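Local coordinates for predicted ATPase of the ABC class (PDB 5D6A), which binds the ATP analogue AMP-PNP as a dimer and probably hydrolyses ATP as an ABC-class ATPase, its biological role being unestablished, at residues A[102-107]-A[118-123]; A[234-239]-A[252-257]; A[366-371]-A[385-390]. One frame throughout, in Å; residues are numbered along the deposited sequence. Where two conformers were deposited one is given.

Contact 1 (A[102-107]-A[118-123]); sequences IARSFA and ISLHGQ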
ATOM      1  N   ILE A 102      19.659  17.369 -18.434  1.00 37.85           N
ATOM      2  CA  ILE A 102      20.185  16.557 -19.538  1.00 37.43           C
ATOM      3  C   ILE A 102      19.393  15.252 -19.702  1.00 35.99           C
ATOM      4  O   ILE A 102      19.137  14.815 -20.823  1.00 35.29           O
ATOM      5  CB  ILE A 102      21.689  16.267 -19.346  1.00 37.82           C
ATOM      6  CG1 ILE A 102      22.495  17.544 -19.598  1.00 39.06           C
ATOM      7  CG2 ILE A 102      22.165  15.183 -20.304  1.00 38.91           C
ATOM      8  CD1 ILE A 102      23.962  17.432 -19.243  1.00 40.09           C
ATOM      9  N   ALA A 103      19.006  14.643 -18.584  1.00 35.09           N
ATOM     10  CA  ALA A 103      18.221  13.409 -18.611  1.00 34.48           C
ATOM     11  C   ALA A 103      16.841  13.662 -19.216  1.00 35.11           C
ATOM     12  O   ALA A 103      16.348  12.862 -20.011  1.00 35.08           O
ATOM     13  CB  ALA A 103      18.081  12.843 -17.209  1.00 34.15           C
ATOM     14  N   ARG A 104      16.226  14.782 -18.834  1.00 35.74           N
ATOM     15  CA  ARG A 104      14.902  15.151 -19.339  1.00 36.97           C
ATOM     16  C   ARG A 104      14.959  15.535 -20.811  1.00 38.20           C
ATOM     17  O   ARG A 104      14.021  15.269 -21.557  1.00 38.96           O
ATOM     18  CB  ARG A 104      14.314  16.300 -18.523  1.00 37.07           C
ATOM     19  CG  ARG A 104      14.136  15.984 -17.049  1.00 36.42           C
ATOM     20  CD  ARG A 104      13.576  17.177 -16.297  1.00 36.99           C
ATOM     21  NE  ARG A 104      13.601  16.958 -14.853  1.00 37.26           N
ATOM     22  CZ  ARG A 104      12.657  16.323 -14.161  1.00 38.03           C
ATOM     23  NH1 ARG A 104      11.580  15.829 -14.765  1.00 39.67           N
ATOM     24  NH2 ARG A 104      12.792  16.184 -12.849  1.00 38.38           N
ATOM     25  N   SER A 105      16.055  16.171 -21.219  1.00 39.43           N
ATOM     26  CA  SER A 105      16.241  16.553 -22.617  1.00 41.44           C
ATOM     27  C   SER A 105      16.395  15.301 -23.468  1.00 41.62           C
ATOM     28  O   SER A 105      15.833  15.208 -24.554  1.00 42.69           O
ATOM     29  CB  SER A 105      17.472  17.446 -22.784  1.00 42.11           C
ATOM     30  OG  SER A 105      17.302  18.683 -22.121  1.00 43.07           O
ATOM     31  N   PHE A 106      17.162  14.342 -22.956  1.00 41.05           N
ATOM     32  CA  PHE A 106      17.387  13.078 -23.645  1.00 41.82           C
ATOM     33  C   PHE A 106      16.074  12.311 -23.791  1.00 42.78           C
ATOM     34  O   PHE A 106      15.831  11.673 -24.815  1.00 44.23           O
ATOM     35  CB  PHE A 106      18.400  12.230 -22.874  1.00 40.21           C
ATOM     36  CG  PHE A 106      18.718  10.919 -23.530  1.00 41.04           C
ATOM     37  CD1 PHE A 106      17.955   9.790 -23.264  1.00 41.43           C
ATOM     38  CD2 PHE A 106      19.783  10.810 -24.409  1.00 42.30           C
ATOM     39  CE1 PHE A 106      18.247   8.577 -23.867  1.00 42.28           C
ATOM     40  CE2 PHE A 106      20.081   9.599 -25.015  1.00 43.78           C
ATOM     41  CZ  PHE A 106      19.312   8.481 -24.744  1.00 42.97           C
ATOM     42  N   ALA A 107      15.237  12.370 -22.758  1.00 42.42           N
ATOM     43  CA  ALA A 107      13.943  11.691 -22.782  1.00 43.59           C
ATOM     44  C   ALA A 107      13.020  12.340 -23.805  1.00 44.63           C
ATOM     45  O   ALA A 107      12.273  11.655 -24.501  1.00 46.28           O
ATOM     46  CB  ALA A 107      13.300  11.717 -21.403  1.00 42.45           C
ATOM     47  N   ILE A 118      14.971   6.355 -20.503  1.00 44.88           N
ATOM     48  CA  ILE A 118      15.883   6.822 -19.465  1.00 44.31           C
ATOM     49  C   ILE A 118      15.054   7.064 -18.204  1.00 45.44           C
ATOM     50  O   ILE A 118      13.895   7.474 -18.285  1.00 46.44           O
ATOM     51  CB  ILE A 118      16.640   8.098 -19.896  1.00 43.88           C
ATOM     52  CG1 ILE A 118      17.770   8.410 -18.912  1.00 43.55           C
ATOM     53  CG2 ILE A 118      15.690   9.281 -20.038  1.00 43.19           C
ATOM     54  CD1 ILE A 118      18.655   9.555 -19.348  1.00 43.58           C
ATOM     55  N   SER A 119      15.648   6.811 -17.044  1.00 46.25           N
ATOM     56  CA  SER A 119      14.932   6.940 -15.775  1.00 47.87           C
ATOM     57  C   SER A 119      14.770   8.395 -15.305  1.00 47.75           C
ATOM     58  O   SER A 119      15.748   9.056 -14.950  1.00 47.58           O
ATOM     59  CB  SER A 119      15.644   6.111 -14.702  1.00 48.45           C
ATOM     60  OG  SER A 119      14.877   6.044 -13.514  1.00 51.51           O
ATOM     61  N   LEU A 120      13.527   8.881 -15.313  1.00 48.53           N
ATOM     62  CA  LEU A 120      13.205  10.237 -14.852  1.00 47.56           C
ATOM     63  C   LEU A 120      12.586  10.141 -13.470  1.00 47.40           C
ATOM     64  O   LEU A 120      12.124   9.073 -13.069  1.00 47.71           O
ATOM     65  CB  LEU A 120      12.241  10.935 -15.808  1.00 48.62           C
ATOM     66  CG  LEU A 120      12.753  11.169 -17.228  1.00 48.96           C
ATOM     67  CD1 LEU A 120      11.655  11.786 -18.084  1.00 50.26           C
ATOM     68  CD2 LEU A 120      13.996  12.046 -17.217  1.00 47.66           C
ATOM     69  N   HIS A 121      12.547  11.261 -12.753  1.00 48.07           N
ATOM     70  CA  HIS A 121      12.048  11.265 -11.377  1.00 49.87           C
ATOM     71  C   HIS A 121      10.895  12.229 -11.128  1.00 49.02           C
ATOM     72  O   HIS A 121      10.802  12.836 -10.057  1.00 51.08           O
ATOM     73  CB  HIS A 121      13.214  11.562 -10.437  1.00 50.98           C
ATOM     74  CG  HIS A 121      14.421  10.733 -10.731  1.00 52.30           C
ATOM     75  ND1 HIS A 121      15.409  11.150 -11.595  1.00 52.36           N
ATOM     76  CD2 HIS A 121      14.770   9.486 -10.333  1.00 53.73           C
ATOM     77  CE1 HIS A 121      16.329  10.209 -11.694  1.00 53.83           C
ATOM     78  NE2 HIS A 121      15.966   9.189 -10.936  1.00 54.33           N
ATOM     79  N   GLY A 122      10.012  12.350 -12.116  1.00 46.04           N
ATOM     80  CA  GLY A 122       8.830  13.195 -11.999  1.00 44.68           C
ATOM     81  C   GLY A 122       9.087  14.641 -11.623  1.00 42.58           C
ATOM     82  O   GLY A 122       9.837  15.348 -12.301  1.00 41.08           O
ATOM     83  N   GLN A 123       8.471  15.069 -10.525  1.00 41.72           N
ATOM     84  CA  GLN A 123       8.568  16.453 -10.058  1.00 41.41           C
ATOM     85  C   GLN A 123       9.819  16.781  -9.247  1.00 39.98           C
ATOM     86  O   GLN A 123      10.028  17.942  -8.891  1.00 40.03           O
ATOM     87  CB  GLN A 123       7.329  16.795  -9.224  1.00 42.45           C
ATOM     88  CG  GLN A 123       6.030  16.617  -9.980  1.00 43.80           C
ATOM     89  CD  GLN A 123       5.931  17.535 -11.175  1.00 43.94           C
ATOM     90  OE1 GLN A 123       5.863  17.078 -12.314  1.00 44.95           O
ATOM     91  NE2 GLN A 123       5.966  18.838 -10.927  1.00 43.91           N
TER

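Contact 2 (A[234-239]-A[252-257]); sequences TAPESL and TGLGIP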
ATOM      1  N   THR A 234       0.775  32.376   1.712  1.00 51.56           N
ATOM      2  CA  THR A 234       1.274  33.630   2.256  1.00 52.84           C
ATOM      3  C   THR A 234       1.510  33.422   3.742  1.00 52.32           C
ATOM      4  O   THR A 234       0.671  32.846   4.434  1.00 53.22           O
ATOM      5  CB  THR A 234       0.292  34.798   2.064  1.00 55.04           C
ATOM      6  OG1 THR A 234       0.061  35.008   0.666  1.00 55.95           O
ATOM      7  CG2 THR A 234       0.859  36.082   2.681  1.00 56.09           C
ATOM      8  N   ALA A 235       2.655  33.888   4.225  1.00 51.55           N
ATOM      9  CA  ALA A 235       3.006  33.737   5.625  1.00 51.22           C
ATOM     10  C   ALA A 235       2.527  34.927   6.442  1.00 53.22           C
ATOM     11  O   ALA A 235       2.435  36.044   5.927  1.00 54.03           O
ATOM     12  CB  ALA A 235       4.511  33.584   5.767  1.00 50.52           C
ATOM     13  N   PRO A 236       2.196  34.688   7.720  1.00 53.84           N
ATOM     14  CA  PRO A 236       1.802  35.790   8.587  1.00 55.42           C
ATOM     15  C   PRO A 236       3.061  36.535   9.020  1.00 55.81           C
ATOM     16  O   PRO A 236       4.031  35.901   9.442  1.00 55.02           O
ATOM     17  CB  PRO A 236       1.124  35.088   9.767  1.00 55.95           C
ATOM     18  CG  PRO A 236       1.710  33.717   9.798  1.00 54.27           C
ATOM     19  CD  PRO A 236       2.108  33.377   8.393  1.00 52.77           C
ATOM     20  N   GLU A 237       3.051  37.861   8.903  1.00 58.00           N
ATOM     21  CA  GLU A 237       4.222  38.679   9.253  1.00 59.17           C
ATOM     22  C   GLU A 237       4.857  38.273  10.576  1.00 57.36           C
ATOM     23  O   GLU A 237       6.079  38.259  10.707  1.00 56.33           O
ATOM     24  CB  GLU A 237       3.864  40.171   9.295  1.00 63.23           C
ATOM     25  CG  GLU A 237       3.474  40.765   7.948  1.00 65.69           C
ATOM     26  CD  GLU A 237       3.292  42.275   7.994  1.00 70.28           C
ATOM     27  OE1 GLU A 237       3.536  42.885   9.062  1.00 72.45           O
ATOM     28  OE2 GLU A 237       2.909  42.857   6.955  1.00 71.89           O
ATOM     29  N   SER A 238       4.018  37.938  11.548  1.00 56.86           N
ATOM     30  CA  SER A 238       4.482  37.540  12.869  1.00 57.18           C
ATOM     31  C   SER A 238       5.486  36.390  12.824  1.00 55.40           C
ATOM     32  O   SER A 238       6.347  36.277  13.697  1.00 54.91           O
ATOM     33  CB  SER A 238       3.286  37.136  13.732  1.00 58.05           C
ATOM     34  OG  SER A 238       3.698  36.749  15.029  1.00 59.27           O
ATOM     35  N   LEU A 239       5.377  35.550  11.799  1.00 54.61           N
ATOM     36  CA  LEU A 239       6.245  34.388  11.668  1.00 53.68           C
ATOM     37  C   LEU A 239       6.934  34.369  10.294  1.00 52.91           C
ATOM     38  O   LEU A 239       7.301  33.313   9.778  1.00 51.59           O
ATOM     39  CB  LEU A 239       5.393  33.135  11.878  1.00 53.13           C
ATOM     40  CG  LEU A 239       6.076  31.819  12.217  1.00 53.26           C
ATOM     41  CD1 LEU A 239       6.895  31.955  13.490  1.00 53.87           C
ATOM     42  CD2 LEU A 239       5.025  30.731  12.372  1.00 53.71           C
ATOM     43  N   THR A 252      10.888  36.050   0.397  1.00 52.56           N
ATOM     44  CA  THR A 252      10.151  36.129   1.654  1.00 52.62           C
ATOM     45  C   THR A 252       9.146  34.987   1.756  1.00 51.65           C
ATOM     46  O   THR A 252       8.500  34.628   0.768  1.00 52.66           O
ATOM     47  CB  THR A 252       9.417  37.477   1.775  1.00 53.85           C
ATOM     48  OG1 THR A 252      10.373  38.546   1.742  1.00 54.98           O
ATOM     49  CG2 THR A 252       8.625  37.553   3.072  1.00 53.81           C
ATOM     50  N   GLY A 253       9.018  34.418   2.951  1.00 51.06           N
ATOM     51  CA  GLY A 253       8.089  33.316   3.179  1.00 49.97           C
ATOM     52  C   GLY A 253       7.960  32.923   4.637  1.00 50.16           C
ATOM     53  O   GLY A 253       8.477  33.602   5.526  1.00 51.60           O
ATOM     54  N   LEU A 254       7.256  31.820   4.878  1.00 49.19           N
ATOM     55  CA  LEU A 254       7.056  31.305   6.226  1.00 49.10           C
ATOM     56  C   LEU A 254       8.311  30.618   6.733  1.00 48.90           C
ATOM     57  O   LEU A 254       8.817  29.692   6.100  1.00 48.76           O
ATOM     58  CB  LEU A 254       5.917  30.287   6.252  1.00 48.62           C
ATOM     59  CG  LEU A 254       5.746  29.544   7.582  1.00 48.89           C
ATOM     60  CD1 LEU A 254       5.342  30.514   8.681  1.00 50.36           C
ATOM     61  CD2 LEU A 254       4.734  28.416   7.460  1.00 48.82           C
ATOM     62  N   GLY A 255       8.797  31.064   7.884  1.00 48.54           N
ATOM     63  CA  GLY A 255       9.966  30.471   8.504  1.00 47.67           C
ATOM     64  C   GLY A 255       9.528  29.684   9.717  1.00 47.42           C
ATOM     65  O   GLY A 255       9.052  30.262  10.689  1.00 49.21           O
ATOM     66  N   ILE A 256       9.664  28.363   9.653  1.00 46.25           N
ATOM     67  CA  ILE A 256       9.296  27.497  10.769  1.00 46.66           C
ATOM     68  C   ILE A 256      10.528  27.304  11.644  1.00 47.44           C
ATOM     69  O   ILE A 256      11.435  26.552  11.284  1.00 47.27           O
ATOM     70  CB  ILE A 256       8.752  26.141  10.281  1.00 45.23           C
ATOM     71  CG1 ILE A 256       7.466  26.366   9.478  1.00 45.52           C
ATOM     72  CG2 ILE A 256       8.475  25.219  11.463  1.00 45.04           C
ATOM     73  CD1 ILE A 256       6.873  25.111   8.878  1.00 44.98           C
ATOM     74  N   PRO A 257      10.563  27.976  12.805  1.00 49.31           N
ATOM     75  CA  PRO A 257      11.736  27.879  13.667  1.00 50.78           C
ATOM     76  C   PRO A 257      11.901  26.520  14.330  1.00 50.06           C
ATOM     77  O   PRO A 257      10.990  25.695  14.290  1.00 49.36           O
ATOM     78  CB  PRO A 257      11.478  28.954  14.725  1.00 52.06           C
ATOM     79  CG  PRO A 257       9.996  29.031  14.819  1.00 51.94           C
ATOM     80  CD  PRO A 257       9.468  28.727  13.448  1.00 50.45           C
TER

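Contact 3 (A[366-371]-A[385-390]); sequences ATNFMI and EPITPL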
ATOM      1  N   ALA A 366      -1.321   6.865  16.230  1.00 64.05           N
ATOM      2  CA  ALA A 366      -1.989   6.198  17.339  1.00 65.57           C
ATOM      3  C   ALA A 366      -2.317   7.210  18.425  1.00 66.95           C
ATOM      4  O   ALA A 366      -1.417   7.787  19.032  1.00 65.48           O
ATOM      5  CB  ALA A 366      -1.110   5.090  17.898  1.00 66.18           C
ATOM      6  N   THR A 367      -3.608   7.421  18.664  1.00 71.06           N
ATOM      7  CA  THR A 367      -4.065   8.370  19.676  1.00 74.37           C
ATOM      8  C   THR A 367      -3.458   8.051  21.042  1.00 75.40           C
ATOM      9  O   THR A 367      -3.029   8.953  21.767  1.00 75.26           O
ATOM     10  CB  THR A 367      -5.601   8.357  19.783  1.00 77.34           C
ATOM     11  OG1 THR A 367      -6.174   8.569  18.485  1.00 81.09           O
ATOM     12  CG2 THR A 367      -6.098   9.435  20.749  1.00 78.86           C
ATOM     13  N   ASN A 368      -3.426   6.764  21.378  1.00 76.40           N
ATOM     14  CA  ASN A 368      -2.858   6.292  22.641  1.00 76.08           C
ATOM     15  C   ASN A 368      -1.420   6.778  22.821  1.00 76.30           C
ATOM     16  O   ASN A 368      -1.000   7.138  23.923  1.00 78.62           O
ATOM     17  CB  ASN A 368      -2.905   4.759  22.680  1.00 77.18           C
ATOM     18  CG  ASN A 368      -2.332   4.179  23.959  1.00 79.24           C
ATOM     19  OD1 ASN A 368      -2.176   4.874  24.964  1.00 79.94           O
ATOM     20  ND2 ASN A 368      -2.025   2.886  23.931  1.00 81.61           N
ATOM     21  N   PHE A 369      -0.675   6.786  21.722  1.00 74.23           N
ATOM     22  CA  PHE A 369       0.719   7.214  21.722  1.00 73.22           C
ATOM     23  C   PHE A 369       0.900   8.732  21.812  1.00 71.07           C
ATOM     24  O   PHE A 369       1.916   9.207  22.324  1.00 72.85           O
ATOM     25  CB  PHE A 369       1.411   6.674  20.461  1.00 75.54           C
ATOM     26  CG  PHE A 369       2.798   7.207  20.242  1.00 77.13           C
ATOM     27  CD1 PHE A 369       3.872   6.711  20.967  1.00 79.43           C
ATOM     28  CD2 PHE A 369       3.035   8.191  19.288  1.00 77.64           C
ATOM     29  CE1 PHE A 369       5.153   7.198  20.759  1.00 80.12           C
ATOM     30  CE2 PHE A 369       4.312   8.680  19.075  1.00 78.21           C
ATOM     31  CZ  PHE A 369       5.373   8.182  19.811  1.00 79.19           C
HETATM   32  N   MSE A 370      -0.084   9.481  21.318  0.50 68.33           N
HETATM   33  CA  MSE A 370      -0.014  10.943  21.316  0.50 67.12           C
HETATM   34  C   MSE A 370      -0.365  11.565  22.641  0.50 68.40           C
HETATM   35  O   MSE A 370       0.438  12.300  23.221  0.50 67.25           O
HETATM   36  CB  MSE A 370      -0.985  11.495  20.275  0.50 64.94           C
HETATM   37  CG  MSE A 370      -0.597  11.083  18.860  0.50 63.71           C
HETATM   38 SE   MSE A 370       1.229  11.689  18.445  0.50 60.24          SE
HETATM   39  CE  MSE A 370       0.758  13.456  17.713  0.50 60.30           C
ATOM     40  N   ILE A 371      -1.568  11.274  23.129  1.00 70.37           N
ATOM     41  CA  ILE A 371      -2.063  11.864  24.386  1.00 70.00           C
ATOM     42  C   ILE A 371      -2.177  10.938  25.598  1.00 73.27           C
ATOM     43  O   ILE A 371      -2.095   9.714  25.493  1.00 72.15           O
ATOM     44  CB  ILE A 371      -3.425  12.571  24.158  1.00 67.80           C
ATOM     45  CG1 ILE A 371      -4.467  11.637  23.518  1.00 67.28           C
ATOM     46  CG2 ILE A 371      -3.238  13.775  23.255  1.00 67.28           C
ATOM     47  CD1 ILE A 371      -4.907  10.464  24.371  1.00 66.75           C
ATOM     48  N   GLU A 385       1.710  -0.955  33.689  1.00137.79           N
ATOM     49  CA  GLU A 385       2.083   0.445  33.871  1.00132.41           C
ATOM     50  C   GLU A 385       1.767   1.216  32.587  1.00124.98           C
ATOM     51  O   GLU A 385       2.039   0.729  31.488  1.00120.23           O
ATOM     52  CB  GLU A 385       3.562   0.579  34.241  1.00131.53           C
ATOM     53  CG  GLU A 385       3.926  -0.090  35.560  1.00135.05           C
ATOM     54  CD  GLU A 385       5.391   0.074  35.930  1.00134.57           C
ATOM     55  OE1 GLU A 385       5.799  -0.465  36.979  1.00136.41           O
ATOM     56  OE2 GLU A 385       6.135   0.738  35.178  1.00131.39           O
ATOM     57  N   PRO A 386       1.191   2.423  32.724  1.00121.90           N
ATOM     58  CA  PRO A 386       0.789   3.221  31.563  1.00115.74           C
ATOM     59  C   PRO A 386       1.945   3.654  30.660  1.00109.13           C
ATOM     60  O   PRO A 386       3.028   3.979  31.148  1.00109.62           O
ATOM     61  CB  PRO A 386       0.116   4.445  32.196  1.00117.72           C
ATOM     62  CG  PRO A 386       0.725   4.555  33.549  1.00121.20           C
ATOM     63  CD  PRO A 386       0.981   3.147  33.991  1.00124.37           C
ATOM     64  N   ILE A 387       1.701   3.644  29.352  1.00102.10           N
ATOM     65  CA  ILE A 387       2.700   4.064  28.370  1.00 94.69           C
ATOM     66  C   ILE A 387       2.931   5.568  28.495  1.00 90.81           C
ATOM     67  O   ILE A 387       2.005   6.316  28.807  1.00 92.25           O
ATOM     68  CB  ILE A 387       2.253   3.725  26.923  1.00 91.18           C
ATOM     69  CG1 ILE A 387       3.365   4.038  25.917  1.00 86.79           C
ATOM     70  CG2 ILE A 387       0.978   4.477  26.549  1.00 91.17           C
ATOM     71  CD1 ILE A 387       3.000   3.707  24.487  1.00 84.93           C
ATOM     72  N   THR A 388       4.169   6.003  28.269  1.00 84.84           N
ATOM     73  CA  THR A 388       4.516   7.420  28.343  1.00 81.57           C
ATOM     74  C   THR A 388       4.247   8.066  26.979  1.00 76.76           C
ATOM     75  O   THR A 388       5.002   7.844  26.029  1.00 74.28           O
ATOM     76  CB  THR A 388       5.994   7.609  28.738  1.00 81.29           C
ATOM     77  OG1 THR A 388       6.242   6.951  29.986  1.00 84.54           O
ATOM     78  CG2 THR A 388       6.338   9.087  28.872  1.00 80.90           C
ATOM     79  N   PRO A 389       3.176   8.879  26.877  1.00 74.85           N
ATOM     80  CA  PRO A 389       2.819   9.493  25.599  1.00 71.62           C
ATOM     81  C   PRO A 389       3.810  10.554  25.146  1.00 68.11           C
ATOM     82  O   PRO A 389       4.468  11.186  25.973  1.00 68.69           O
ATOM     83  CB  PRO A 389       1.455  10.118  25.883  1.00 73.65           C
ATOM     84  CG  PRO A 389       1.506  10.458  27.328  1.00 76.71           C
ATOM     85  CD  PRO A 389       2.345   9.396  27.980  1.00 77.62           C
ATOM     86  N   LEU A 390       3.898  10.744  23.833  1.00 64.65           N
ATOM     87  CA  LEU A 390       4.822  11.704  23.235  1.00 63.37           C
ATOM     88  C   LEU A 390       4.760  13.084  23.889  1.00 64.01           C
ATOM     89  O   LEU A 390       5.794  13.709  24.118  1.00 65.24           O
ATOM     90  CB  LEU A 390       4.554  11.824  21.730  1.00 61.51           C
ATOM     91  CG  LEU A 390       5.397  12.843  20.957  1.00 60.80           C
ATOM     92  CD1 LEU A 390       6.888  12.579  21.125  1.00 60.74           C
ATOM     93  CD2 LEU A 390       5.012  12.838  19.486  1.00 59.49           C
TER

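Contact 1 (A[102-107]-A[118-123])
Arg104 and Leu120 mark one close approach of the backbones, CA to CA 6.9 Å, and Ala107 and Ile118 another at 6.2 Å, which places the irregular segment 118-123 along one flank of the helix that carries 102-107. The apolar part rests on two aliphatic side chains meeting the helix surface. Ile118 holds CG1 anti to its N (chi1 -169°), sending CD1 to the methyl of Ala103, while its other branch, CG2, meets Ala107 CB at 3.7 Å. The same CG2 approaches Phe106 at the ring edge, 4.0 Å from CD1 and near the ring plane, so the isoleucine does not lie over the aromatic face. Leu120 divides its two methyls between successive turns: CD1 touches Ala107 CB at 3.7 Å, and CD2 reaches Arg104 CG at 3.9 Å.

Beyond this patch Arg104 changes the chemistry. Its CB points away from the loop, but the chain, extended from CG to NE, carries the guanidinium back to the carbonyl of Gly122. NH1 and NH2 both donate to Gly122 O, each at 3.1 Å, an end-on, two-nitrogen grip on one atom that lies close to the guanidinium plane. Sharing the acceptor bends both bonds, with N-H...O angles of 143° and 141°. Asp100 forms a salt bridge with NE and so steadies the group from another direction. Gly122 itself lies at positive phi.

Outside the contact, Phe106 meets Phe142 and helix 155-172, Ser119 bonds Asp507, and Gln123 pairs through its backbone with Ile286. This is helix-to-loop packing within the N-terminal ABC-class region, with a guanidinium capturing a loop carbonyl, where that region meets residues of the P-loop and C-terminal regions.

Contact 2 (A[234-239]-A[252-257])
Leu239 and Gly255 are joined by a backbone bond, Gly255 N to Leu239 O at 3.3 Å, long but straight at 168°. Close by, the side chains of Leu239 and Leu254 meet branch to branch, CD2 of the first and CD1 of the second being 3.7 Å apart. Both leucines have CG anti to the backbone N, chi1 -162° in Leu239 and 172° in Leu254. That torsion brings Leu254 CD1 up to the Leu239 carbonyl oxygen as well, so one methyl touches both the main chain and the side chain of its partner. The other branch of Leu239 serves the far end of the strand: CD1 lies 4.1 Å from CD of Pro257, the leucine crossing the proline roughly at right angles.

At the opposite end of 234-239, Ala235 points its methyl at the strand and lays it against the backbone of Leu254, its CB 3.4 Å from Leu254 N. The carbonyl carbon of Gly253 lies 3.7 Å from Ala235 CB. Between these ends the loop bows outward through a short 3-10 turn at 237-238, where Leu239 N bonds Pro236 O at 2.7 Å; this turn returns the chain to the strand.

The second shell fixes both partners. Asn212 accepts from Ala235 N and pairs with Thr252 through the backbone, while Leu239 and Leu254 both pack on Ile423 of strand 421-425. Gly253 pairs with Val241, and the Leu239-Gly255 bond keeps that register one step beyond. The contact therefore lengthens the antiparallel hairpin of strands 240-245 and 249-257, part of the antiparallel sheet that accompanies the P-loop core, as in the antiparallel beta subdomain of ABC ATPases.

Contact 3 (A[366-371]-A[385-390])
Phe369 and Leu390 form the close end of this contact: Leu390 N donates to Phe369 O at 2.9 Å, nearly straight at 169°. The carbonyl lies near the end of the short helix 367-370, and the donor lies close to the beginning of the helix that runs on toward 401, so one bond links the two regions. Pro389, the preceding residue, turns its ring into the same place. Its CB is 3.6 Å from Met370 O and equally 3.6 Å from Ile371 O, packing hydrocarbon against the main chain where the helix unwinds. Leu390 CB then meets the Phe369 ring obliquely, 4.1 Å from CE2. The CB of Phe369 points away, but chi1 of 172° swings the ring round so that it meets Leu390 at a slant. The contact of Leu390 CD2 with SE of Met370, a selenomethionine, is less certain because that residue was modelled in two conformers.

Away from this end the segments diverge. Ile387 is the last substantial touch, its CG2 3.6 Å from Asn368 OD1 in an apolar-to-polar contact that involves no hydrogen bond. Beyond it, Glu385 is exposed to solvent.

The buried end is backed by Leu347 of helix 339-352, on which both Phe369 and Leu390 pack, and by Ile360 of strand 357-361, which touches Leu390 and Met370. On another side lies the dimer interface: Thr367 hydrogen-bonds Thr367 of the second subunit through the hydroxyls, and the Asn368 side chain is about 6 Å from a bound AMP-PNP. A segment shortly after a core strand, meeting its counterpart in the second subunit beside nucleotide, is consistent with the D-loop of ABC ATPases, held here against the chain leading into helix 390-401.

Overall arrangement
Along the chain the contacts come in series, contact 1 first and contact 3 last. Contact 1 belongs to the N-terminal region, its centre about 34 Å from that of contact 2 and about 45 Å from that of contact 3, on the opposite side of the chain's centre from the latter. Contacts 2 and 3 share the P-loop region but remain separate, with nearest atoms about 15 Å apart. Both border the mixed sheet of that core, contact 2 at strand 421-425 and contact 3 at strand 357-361. Thus contact 2 joins the antiparallel sheet to the core, contact 3 faces the second subunit, and contact 1 lies away from both in a separate region.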